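Local structure of glutathione S-transferase (Bombyx mori, 4E8H) at residues S15-A20 against T109-Y114; E138-L143 against V167-I172; T24-E29 against D202-T207. The protein binds glutathione and, as a homodimeric member of the glutathione transferase family, probably catalyses its conjugation to electrophilic compounds. All coordinates share one frame; numbering follows the deposited sequence.

Interaction 1 of 3, residues S15-A20 against T109-Y114. With GSH (glutathione), chain F.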
loop_
_atom_site.group_PDB
_atom_site.type_symbol
_atom_site.label_atom_id
_atom_site.label_comp_id
_atom_site.label_asym_id
_atom_site.label_seq_id
_atom_site.Cartn_x
_atom_site.Cartn_y
_atom_site.Cartn_z
ATOM N N SER B 15 12.802 9.403 10.277
ATOM C CA SER B 15 11.723 9.070 9.340
ATOM C C SER B 15 11.265 7.603 9.443
ATOM O O SER B 15 12.062 6.694 9.206
ATOM C CB SER B 15 12.167 9.403 7.913
ATOM O OG SER B 15 11.336 8.784 6.947
ATOM N N PRO B 16 9.982 7.371 9.803
ATOM C CA PRO B 16 9.481 5.992 9.918
ATOM C C PRO B 16 9.709 5.091 8.685
ATOM O O PRO B 16 10.222 3.981 8.853
ATOM C CB PRO B 16 7.988 6.179 10.220
ATOM C CG PRO B 16 7.917 7.502 10.898
ATOM C CD PRO B 16 8.974 8.355 10.246
ATOM N N PRO B 17 9.344 5.551 7.463
ATOM C CA PRO B 17 9.618 4.699 6.301
ATOM C C PRO B 17 11.106 4.410 6.064
ATOM O O PRO B 17 11.446 3.290 5.675
ATOM C CB PRO B 17 9.015 5.488 5.128
ATOM C CG PRO B 17 8.890 6.882 5.616
ATOM C CD PRO B 17 8.584 6.754 7.071
ATOM N N CYS B 18 11.978 5.393 6.298
ATOM C CA CYS B 18 13.425 5.172 6.194
ATOM C C CYS B 18 13.893 4.082 7.160
ATOM O O CYS B 18 14.687 3.216 6.790
ATOM C CB CYS B 18 14.200 6.473 6.429
ATOM S SG CYS B 18 13.918 7.744 5.167
ATOM N N ARG B 19 13.374 4.123 8.386
ATOM C CA ARG B 19 13.734 3.164 9.429
ATOM C C ARG B 19 13.323 1.723 9.105
ATOM O O ARG B 19 14.061 0.787 9.414
ATOM C CB ARG B 19 13.160 3.611 10.775
ATOM C CG ARG B 19 13.913 4.788 11.394
ATOM C CD ARG B 19 13.019 5.636 12.287
ATOM N NE ARG B 19 12.323 4.847 13.301
ATOM C CZ ARG B 19 11.356 5.314 14.086
ATOM N NH1 ARG B 19 10.955 6.576 13.983
ATOM N NH2 ARG B 19 10.781 4.517 14.975
ATOM N N ALA B 20 12.158 1.550 8.480
ATOM C CA ALA B 20 11.709 0.231 8.027
ATOM C C ALA B 20 12.659 -0.344 6.976
ATOM O O ALA B 20 13.004 -1.527 7.024
ATOM C CB ALA B 20 10.284 0.304 7.488
ATOM N N THR B 109 -3.977 1.772 6.463
ATOM C CA THR B 109 -4.756 1.762 7.702
ATOM C C THR B 109 -3.944 2.228 8.914
ATOM O O THR B 109 -4.175 3.324 9.427
ATOM C CB THR B 109 -5.398 0.372 7.960
ATOM O OG1 THR B 109 -6.191 -0.005 6.827
ATOM C CG2 THR B 109 -6.283 0.395 9.205
ATOM N N LEU B 110 -2.993 1.403 9.357
ATOM C CA LEU B 110 -2.252 1.664 10.595
ATOM C C LEU B 110 -1.410 2.934 10.542
ATOM O O LEU B 110 -1.566 3.818 11.388
ATOM C CB LEU B 110 -1.375 0.464 10.987
ATOM C CG LEU B 110 -0.703 0.535 12.367
ATOM C CD1 LEU B 110 -1.717 0.344 13.493
ATOM C CD2 LEU B 110 0.419 -0.486 12.486
ATOM N N TYR B 111 -0.517 3.019 9.558
ATOM C CA TYR B 111 0.383 4.161 9.455
ATOM C C TYR B 111 -0.363 5.466 9.189
ATOM O O TYR B 111 -0.020 6.506 9.754
ATOM C CB TYR B 111 1.463 3.935 8.396
ATOM C CG TYR B 111 2.530 4.998 8.427
ATOM C CD1 TYR B 111 3.428 5.075 9.492
ATOM C CD2 TYR B 111 2.634 5.941 7.406
ATOM C CE1 TYR B 111 4.404 6.057 9.538
ATOM C CE2 TYR B 111 3.614 6.927 7.439
ATOM C CZ TYR B 111 4.493 6.979 8.509
ATOM O OH TYR B 111 5.463 7.950 8.557
ATOM N N LEU B 112 -1.378 5.402 8.330
ATOM C CA LEU B 112 -2.205 6.565 8.017
ATOM C C LEU B 112 -2.908 7.119 9.256
ATOM O O LEU B 112 -2.890 8.329 9.496
ATOM C CB LEU B 112 -3.228 6.224 6.926
ATOM C CG LEU B 112 -4.297 7.269 6.583
ATOM C CD1 LEU B 112 -3.683 8.562 6.044
ATOM C CD2 LEU B 112 -5.297 6.694 5.591
ATOM N N ARG B 113 -3.525 6.227 10.033
ATOM C CA ARG B 113 -4.208 6.612 11.272
ATOM C C ARG B 113 -3.232 7.106 12.342
ATOM O O ARG B 113 -3.573 7.990 13.134
ATOM C CB ARG B 113 -5.072 5.464 11.802
ATOM C CG ARG B 113 -6.396 5.304 11.061
ATOM C CD ARG B 113 -6.945 3.892 11.192
ATOM N NE ARG B 113 -8.031 3.639 10.246
ATOM C CZ ARG B 113 -9.249 3.215 10.578
ATOM N NH1 ARG B 113 -9.561 2.976 11.845
ATOM N NH2 ARG B 113 -10.157 3.016 9.632
ATOM N N TYR B 114 -2.030 6.529 12.357
ATOM C CA TYR B 114 -0.929 7.020 13.190
ATOM C C TYR B 114 -0.591 8.464 12.820
ATOM O O TYR B 114 -0.472 9.323 13.697
ATOM C CB TYR B 114 0.309 6.117 13.049
ATOM C CG TYR B 114 1.614 6.754 13.503
ATOM C CD1 TYR B 114 2.031 6.665 14.830
ATOM C CD2 TYR B 114 2.431 7.440 12.600
ATOM C CE1 TYR B 114 3.225 7.249 15.250
ATOM C CE2 TYR B 114 3.624 8.031 13.009
ATOM C CZ TYR B 114 4.015 7.930 14.336
ATOM O OH TYR B 114 5.194 8.506 14.751
HETATM N N1 GSH F . 4.514 6.188 1.630
HETATM C CA1 GSH F . 5.879 6.683 1.597
HETATM C C1 GSH F . 6.819 5.563 1.943
HETATM O O11 GSH F . 6.413 4.573 2.591
HETATM O O12 GSH F . 8.017 5.603 1.583
HETATM C CB1 GSH F . 6.038 7.830 2.593
HETATM C CG1 GSH F . 7.171 8.768 2.179
HETATM C CD1 GSH F . 7.028 10.126 2.832
HETATM O OE1 GSH F . 5.775 10.773 2.876
HETATM N N2 GSH F . 8.131 10.667 3.348
HETATM C CA2 GSH F . 8.141 12.010 3.906
HETATM C C2 GSH F . 8.604 13.002 2.883
HETATM O O2 GSH F . 9.541 12.589 1.916
HETATM C CB2 GSH F . 9.067 12.055 5.116
HETATM S SG2 GSH F . 8.489 11.016 6.483
HETATM N N3 GSH F . 8.102 14.237 2.937
HETATM C CA3 GSH F . 8.600 15.320 2.102
HETATM C C3 GSH F . 7.858 15.428 0.787
HETATM O O31 GSH F . 7.104 14.505 0.406
HETATM O O32 GSH F . 7.986 16.440 0.060
#
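Beside the glutathione site of this transferase, which S15 and P17 help to line, the first helix of the thioredoxin-like N-terminal domain, 16-27, faces the long helix 93-124 of the all-helical C-terminal domain, and P16, P17 and Y111 make the contact between them. Y111 spans the gap with its ring, its CG anti to the backbone N (chi1 -171°), so that the phenol end arrives at the first turn of helix 16-27. The side chains of P16 and Y111 cross there at about a right angle: P16 CG lies 3.4 Å from Y111 OH, and P16 CB lies 3.7 Å from Y111 CE1. P17 touches the same end of the phenol with its CD, 3.7 Å from Y111 OH. All of this is van der Waals contact, and it is small, burying 116 Å² in all.

Two consecutive prolines suit this start of a helix. In the first turn a residue need not give an N-H to a bond within the helix, so the missing N-H costs no such bond, and the rings present compact, rigid apolar surfaces. S15 occupies the N-cap position, and its backbone O accepts from R19 N at 3.0 Å. Tyrosine suits the opposite side because it is long enough to cross between the segments, whose nearest CA atoms, those of P16 and Y111, are 9.3 Å apart.

The pocket opens beside these residues. S71, whose OG is hydrogen-bonded to glutathione, lies close to P17, and Y111 approaches R72, another residue of the site. P17 CB is 3.7 Å from O12 of the glutathione. The OG of S15 faces the thiol end of the ligand, 3.6 Å from glutathione SG2.

Interaction 2 of 3, residues E138-L143 against V167-I172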
loop_
_atom_site.group_PDB
_atom_site.type_symbol
_atom_site.label_atom_id
_atom_site.label_comp_id
_atom_site.label_asym_id
_atom_site.label_seq_id
_atom_site.Cartn_x
_atom_site.Cartn_y
_atom_site.Cartn_z
ATOM N N GLU B 138 -8.829 1.628 16.988
ATOM C CA GLU B 138 -9.579 0.619 16.240
ATOM C C GLU B 138 -8.636 -0.257 15.414
ATOM O O GLU B 138 -8.809 -1.476 15.350
ATOM C CB GLU B 138 -10.624 1.287 15.333
ATOM C CG GLU B 138 -11.565 0.311 14.615
ATOM C CD GLU B 138 -12.458 0.980 13.574
ATOM O OE1 GLU B 138 -12.009 1.938 12.907
ATOM O OE2 GLU B 138 -13.612 0.531 13.413
ATOM N N ALA B 139 -7.640 0.377 14.794
ATOM C CA ALA B 139 -6.628 -0.322 14.001
ATOM C C ALA B 139 -5.707 -1.188 14.862
ATOM O O ALA B 139 -5.285 -2.263 14.431
ATOM C CB ALA B 139 -5.816 0.672 13.180
ATOM N N LEU B 140 -5.398 -0.717 16.072
ATOM C CA LEU B 140 -4.624 -1.508 17.032
ATOM C C LEU B 140 -5.378 -2.766 17.469
ATOM O O LEU B 140 -4.768 -3.814 17.671
ATOM C CB LEU B 140 -4.212 -0.675 18.255
ATOM C CG LEU B 140 -3.048 0.324 18.145
ATOM C CD1 LEU B 140 -2.762 0.944 19.507
ATOM C CD2 LEU B 140 -1.775 -0.319 17.585
ATOM N N GLY B 141 -6.699 -2.656 17.609
ATOM C CA GLY B 141 -7.554 -3.809 17.905
ATOM C C GLY B 141 -7.506 -4.845 16.795
ATOM O O GLY B 141 -7.415 -6.047 17.063
ATOM N N TRP B 142 -7.564 -4.372 15.549
ATOM C CA TRP B 142 -7.403 -5.236 14.380
ATOM C C TRP B 142 -6.033 -5.923 14.341
ATOM O O TRP B 142 -5.956 -7.131 14.106
ATOM C CB TRP B 142 -7.636 -4.460 13.080
ATOM C CG TRP B 142 -9.049 -3.985 12.867
ATOM C CD1 TRP B 142 -10.197 -4.570 13.326
ATOM C CD2 TRP B 142 -9.460 -2.842 12.103
ATOM N NE1 TRP B 142 -11.293 -3.851 12.913
ATOM C CE2 TRP B 142 -10.871 -2.788 12.159
ATOM C CE3 TRP B 142 -8.772 -1.853 11.385
ATOM C CZ2 TRP B 142 -11.610 -1.783 11.521
ATOM C CZ3 TRP B 142 -9.508 -0.855 10.750
ATOM C CH2 TRP B 142 -10.912 -0.829 10.825
ATOM N N LEU B 143 -4.962 -5.160 14.566
ATOM C CA LEU B 143 -3.612 -5.734 14.622
ATOM C C LEU B 143 -3.507 -6.795 15.715
ATOM O O LEU B 143 -2.930 -7.866 15.498
ATOM C CB LEU B 143 -2.547 -4.649 14.822
ATOM C CG LEU B 143 -1.080 -5.087 14.963
ATOM C CD1 LEU B 143 -0.558 -5.822 13.724
ATOM C CD2 LEU B 143 -0.202 -3.888 15.279
ATOM N N VAL B 167 7.926 -0.348 13.458
ATOM C CA VAL B 167 8.342 1.056 13.510
ATOM C C VAL B 167 7.264 1.908 14.193
ATOM O O VAL B 167 7.570 2.732 15.060
ATOM C CB VAL B 167 8.678 1.620 12.100
ATOM C CG1 VAL B 167 8.940 3.121 12.163
ATOM C CG2 VAL B 167 9.887 0.903 11.509
ATOM N N THR B 168 6.010 1.680 13.809
ATOM C CA THR B 168 4.866 2.404 14.357
ATOM C C THR B 168 4.657 2.102 15.838
ATOM O O THR B 168 4.364 3.002 16.632
ATOM C CB THR B 168 3.588 2.095 13.542
ATOM O OG1 THR B 168 3.714 2.677 12.241
ATOM C CG2 THR B 168 2.337 2.660 14.214
ATOM N N ILE B 169 4.814 0.833 16.199
ATOM C CA ILE B 169 4.667 0.404 17.583
ATOM C C ILE B 169 5.815 0.965 18.425
ATOM O O ILE B 169 5.599 1.385 19.566
ATOM C CB ILE B 169 4.537 -1.143 17.694
ATOM C CG1 ILE B 169 3.359 -1.653 16.842
ATOM C CG2 ILE B 169 4.385 -1.589 19.148
ATOM C CD1 ILE B 169 1.999 -0.996 17.134
ATOM N N THR B 170 7.018 1.001 17.852
ATOM C CA THR B 170 8.159 1.649 18.501
ATOM C C THR B 170 7.878 3.136 18.752
ATOM O O THR B 170 8.145 3.638 19.847
ATOM C CB THR B 170 9.469 1.474 17.693
ATOM O OG1 THR B 170 9.750 0.077 17.531
ATOM C CG2 THR B 170 10.652 2.131 18.409
ATOM N N ASN B 171 7.328 3.828 17.754
ATOM C CA ASN B 171 7.014 5.249 17.903
ATOM C C ASN B 171 6.011 5.534 19.019
ATOM O O ASN B 171 6.265 6.381 19.877
ATOM C CB ASN B 171 6.532 5.858 16.585
ATOM C CG ASN B 171 7.661 6.091 15.598
ATOM O OD1 ASN B 171 8.800 6.363 15.982
ATOM N ND2 ASN B 171 7.346 5.990 14.315
ATOM N N ILE B 172 4.888 4.818 19.016
ATOM C CA ILE B 172 3.845 5.041 20.023
ATOM C C ILE B 172 4.324 4.695 21.439
ATOM O O ILE B 172 3.928 5.347 22.407
ATOM C CB ILE B 172 2.484 4.372 19.660
ATOM C CG1 ILE B 172 2.565 2.839 19.713
ATOM C CG2 ILE B 172 1.991 4.873 18.294
ATOM C CD1 ILE B 172 1.208 2.136 19.656
#
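L140 and L143 of helix 130-146 face I169 and I172 of helix 160-174 inside the helical C-terminal domain, and only the ends of these four side chains meet. The segment axes come no closer than 13.4 Å and run at 128° to each other, a separation that branched aliphatic chains can span with their terminal methyls. The denser part surrounds I169 CD1, which lies 3.9 Å from L140 CD2 and 4.1 Å from L143 CD2. The chains of L140 and I169 lie alongside, pointing opposite ways, whereas L143 and I169 meet tip to tip. I169 starts out beside the contact rather than at it; with chi1 -56° and chi2 -55° its chain bends so that CD1 swings across to the leucines. I172 adds a second tip-to-tip touch, its CD1 4.1 Å from L140 CD1, and Y177 and F179 from a neighbouring loop pack against this group.

Elsewhere helix 130-146 is more open to solvent. E138, G141 and W142 are partly exposed and take no part in the contact with 167-172; E138 forms a salt bridge with R113, and W142 packs on P54 of the second subunit. Leucine and isoleucine suit the inner side, where polar groups would need partners. With methyls alone in contact and just 118 Å² buried, the attraction is dispersion and hydrophobic burial, which sets spacing without the directional demands of a hydrogen bond.

Interaction 3 of 3, residues T24-E29 against D202-T207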
loop_
_atom_site.group_PDB
_atom_site.type_symbol
_atom_site.label_atom_id
_atom_site.label_comp_id
_atom_site.label_asym_id
_atom_site.label_seq_id
_atom_site.Cartn_x
_atom_site.Cartn_y
_atom_site.Cartn_z
ATOM N N THR B 24 15.348 -3.593 7.357
ATOM C CA THR B 24 15.210 -4.664 6.366
ATOM C C THR B 24 16.563 -4.983 5.730
ATOM O O THR B 24 16.915 -6.152 5.570
ATOM C CB THR B 24 14.170 -4.327 5.273
ATOM O OG1 THR B 24 12.895 -4.107 5.885
ATOM C CG2 THR B 24 14.039 -5.471 4.267
ATOM N N ALA B 25 17.317 -3.938 5.387
ATOM C CA ALA B 25 18.655 -4.088 4.812
ATOM C C ALA B 25 19.640 -4.767 5.766
ATOM O O ALA B 25 20.488 -5.550 5.327
ATOM C CB ALA B 25 19.195 -2.740 4.365
ATOM N N ARG B 26 19.533 -4.468 7.060
ATOM C CA ARG B 26 20.386 -5.105 8.064
ATOM C C ARG B 26 20.115 -6.604 8.172
ATOM O O ARG B 26 21.053 -7.405 8.189
ATOM C CB ARG B 26 20.231 -4.428 9.431
ATOM C CG ARG B 26 20.845 -3.032 9.513
ATOM C CD ARG B 26 22.367 -3.080 9.573
ATOM N NE ARG B 26 22.841 -3.635 10.840
ATOM C CZ ARG B 26 23.114 -2.911 11.922
ATOM N NH1 ARG B 26 22.971 -1.590 11.904
ATOM N NH2 ARG B 26 23.537 -3.510 13.026
ATOM N N VAL B 27 18.837 -6.978 8.228
ATOM C CA VAL B 27 18.430 -8.388 8.308
ATOM C C VAL B 27 18.913 -9.176 7.086
ATOM O O VAL B 27 19.268 -10.353 7.195
ATOM C CB VAL B 27 16.892 -8.536 8.503
ATOM C CG1 VAL B 27 16.454 -9.999 8.421
ATOM C CG2 VAL B 27 16.467 -7.948 9.835
ATOM N N LEU B 28 18.941 -8.511 5.933
ATOM C CA LEU B 28 19.428 -9.105 4.689
ATOM C C LEU B 28 20.943 -8.972 4.541
ATOM O O LEU B 28 21.524 -9.487 3.580
ATOM C CB LEU B 28 18.731 -8.466 3.483
ATOM C CG LEU B 28 17.227 -8.706 3.318
ATOM C CD1 LEU B 28 16.639 -7.717 2.332
ATOM C CD2 LEU B 28 16.928 -10.139 2.889
ATOM N N GLU B 29 21.565 -8.273 5.490
ATOM C CA GLU B 29 23.022 -8.074 5.535
ATOM C C GLU B 29 23.561 -7.307 4.320
ATOM O O GLU B 29 24.599 -7.653 3.749
ATOM C CB GLU B 29 23.757 -9.407 5.760
ATOM C CG GLU B 29 23.327 -10.125 7.041
ATOM C CD GLU B 29 23.973 -11.489 7.218
ATOM O OE1 GLU B 29 24.202 -12.192 6.210
ATOM O OE2 GLU B 29 24.241 -11.865 8.378
ATOM N N ASP B 202 18.119 -0.941 18.086
ATOM C CA ASP B 202 18.353 0.242 18.924
ATOM C C ASP B 202 18.889 1.425 18.132
ATOM O O ASP B 202 18.378 2.538 18.262
ATOM C CB ASP B 202 19.302 -0.057 20.089
ATOM C CG ASP B 202 19.445 1.124 21.049
ATOM O OD1 ASP B 202 18.792 1.110 22.113
ATOM O OD2 ASP B 202 20.199 2.074 20.736
ATOM N N GLU B 203 19.922 1.190 17.330
ATOM C CA GLU B 203 20.576 2.275 16.601
ATOM C C GLU B 203 19.695 2.878 15.502
ATOM O O GLU B 203 19.848 4.052 15.163
ATOM C CB GLU B 203 21.944 1.841 16.054
ATOM C CG GLU B 203 21.906 0.689 15.065
ATOM C CD GLU B 203 23.279 0.104 14.799
ATOM O OE1 GLU B 203 23.605 -0.942 15.399
ATOM O OE2 GLU B 203 24.034 0.688 13.991
ATOM N N ILE B 204 18.771 2.084 14.962
ATOM C CA ILE B 204 17.864 2.566 13.917
ATOM C C ILE B 204 16.508 3.005 14.480
ATOM O O ILE B 204 16.146 4.181 14.382
ATOM C CB ILE B 204 17.662 1.517 12.779
ATOM C CG1 ILE B 204 18.997 1.193 12.095
ATOM C CG2 ILE B 204 16.638 2.014 11.750
ATOM C CD1 ILE B 204 18.999 -0.113 11.310
ATOM N N ASP B 205 15.774 2.065 15.074
ATOM C CA ASP B 205 14.372 2.292 15.432
ATOM C C ASP B 205 14.184 3.069 16.733
ATOM O O ASP B 205 13.435 4.046 16.768
ATOM C CB ASP B 205 13.591 0.972 15.473
ATOM C CG ASP B 205 12.139 1.138 15.053
ATOM O OD1 ASP B 205 11.806 2.170 14.431
ATOM O OD2 ASP B 205 11.329 0.228 15.329
ATOM N N VAL B 206 14.855 2.624 17.794
ATOM C CA VAL B 206 14.774 3.285 19.098
ATOM C C VAL B 206 15.319 4.715 19.016
ATOM O O VAL B 206 14.690 5.649 19.519
ATOM C CB VAL B 206 15.492 2.469 20.211
ATOM C CG1 VAL B 206 15.526 3.239 21.528
ATOM C CG2 VAL B 206 14.807 1.128 20.412
ATOM N N THR B 207 16.470 4.877 18.364
ATOM C CA THR B 207 17.084 6.192 18.158
ATOM C C THR B 207 16.165 7.120 17.356
ATOM O O THR B 207 15.975 8.279 17.731
ATOM C CB THR B 207 18.475 6.073 17.479
ATOM O OG1 THR B 207 19.328 5.242 18.277
ATOM C CG2 THR B 207 19.136 7.443 17.316
HETATM O O HOH W 1 25.579 -2.637 15.158
#
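R26, near the C-terminal end of helix 16-27 in the thioredoxin-like domain, reaches over to E203 and I204 on helix 201-213, joining the first helix of the fold to the last. The side chains of R26 and E203 cross at about a right angle, and their guanidinium and carboxylate planes stand 80° apart. The carboxylate sits at the edge of the guanidinium and is turned almost perpendicular to it, unlike a coplanar two-pronged pair. Both bonds of this salt bridge are weak: R26 NH1 gives to E203 OE2 at 3.3 Å, and R26 NH2 gives to E203 OE1 at 3.5 Å. A water provides a second path between them, accepting from R26 NH2 at 3.1 Å and donating to E203 OE1 at 2.6 Å.

Arginine suits this boundary because its methylene part can lie on an apolar neighbour while its charged end stays near solvent. Bends at chi2 (-74°) and chi3 (-69°) fold the chain toward E203. Were R26 replaced by alanine, the E203 carboxylate would probably lose its charged mate and I204 CD1 the methylene that lies against it. E203 is exposed and so probably stays charged; I204 is buried and also packs on R19, M22 and M23. Nearer the backbone end of R26 than the salt bridge, its CG lies 3.9 Å from I204 CD1.

Interactions 1 and 3 both join helix 16-27 to the helical part of the chain, one at the helix start beside the glutathione pocket and the other near its far end. Interaction 2 lies wholly within the C-terminal domain. Buried interactions 1 and 2 rely on apolar packing, proline against tyrosine in the first and aliphatic methyls in the second; interaction 3, partly buried, adds a weak, water-bridged ion pair at its exposed edge. Polar bonds between the contacts tie all three together: R19 of 15-20 pairs with D205 of 202-207 and probably bonds N171 of 167-172, while D205 is probably also hydrogen-bonded to T170.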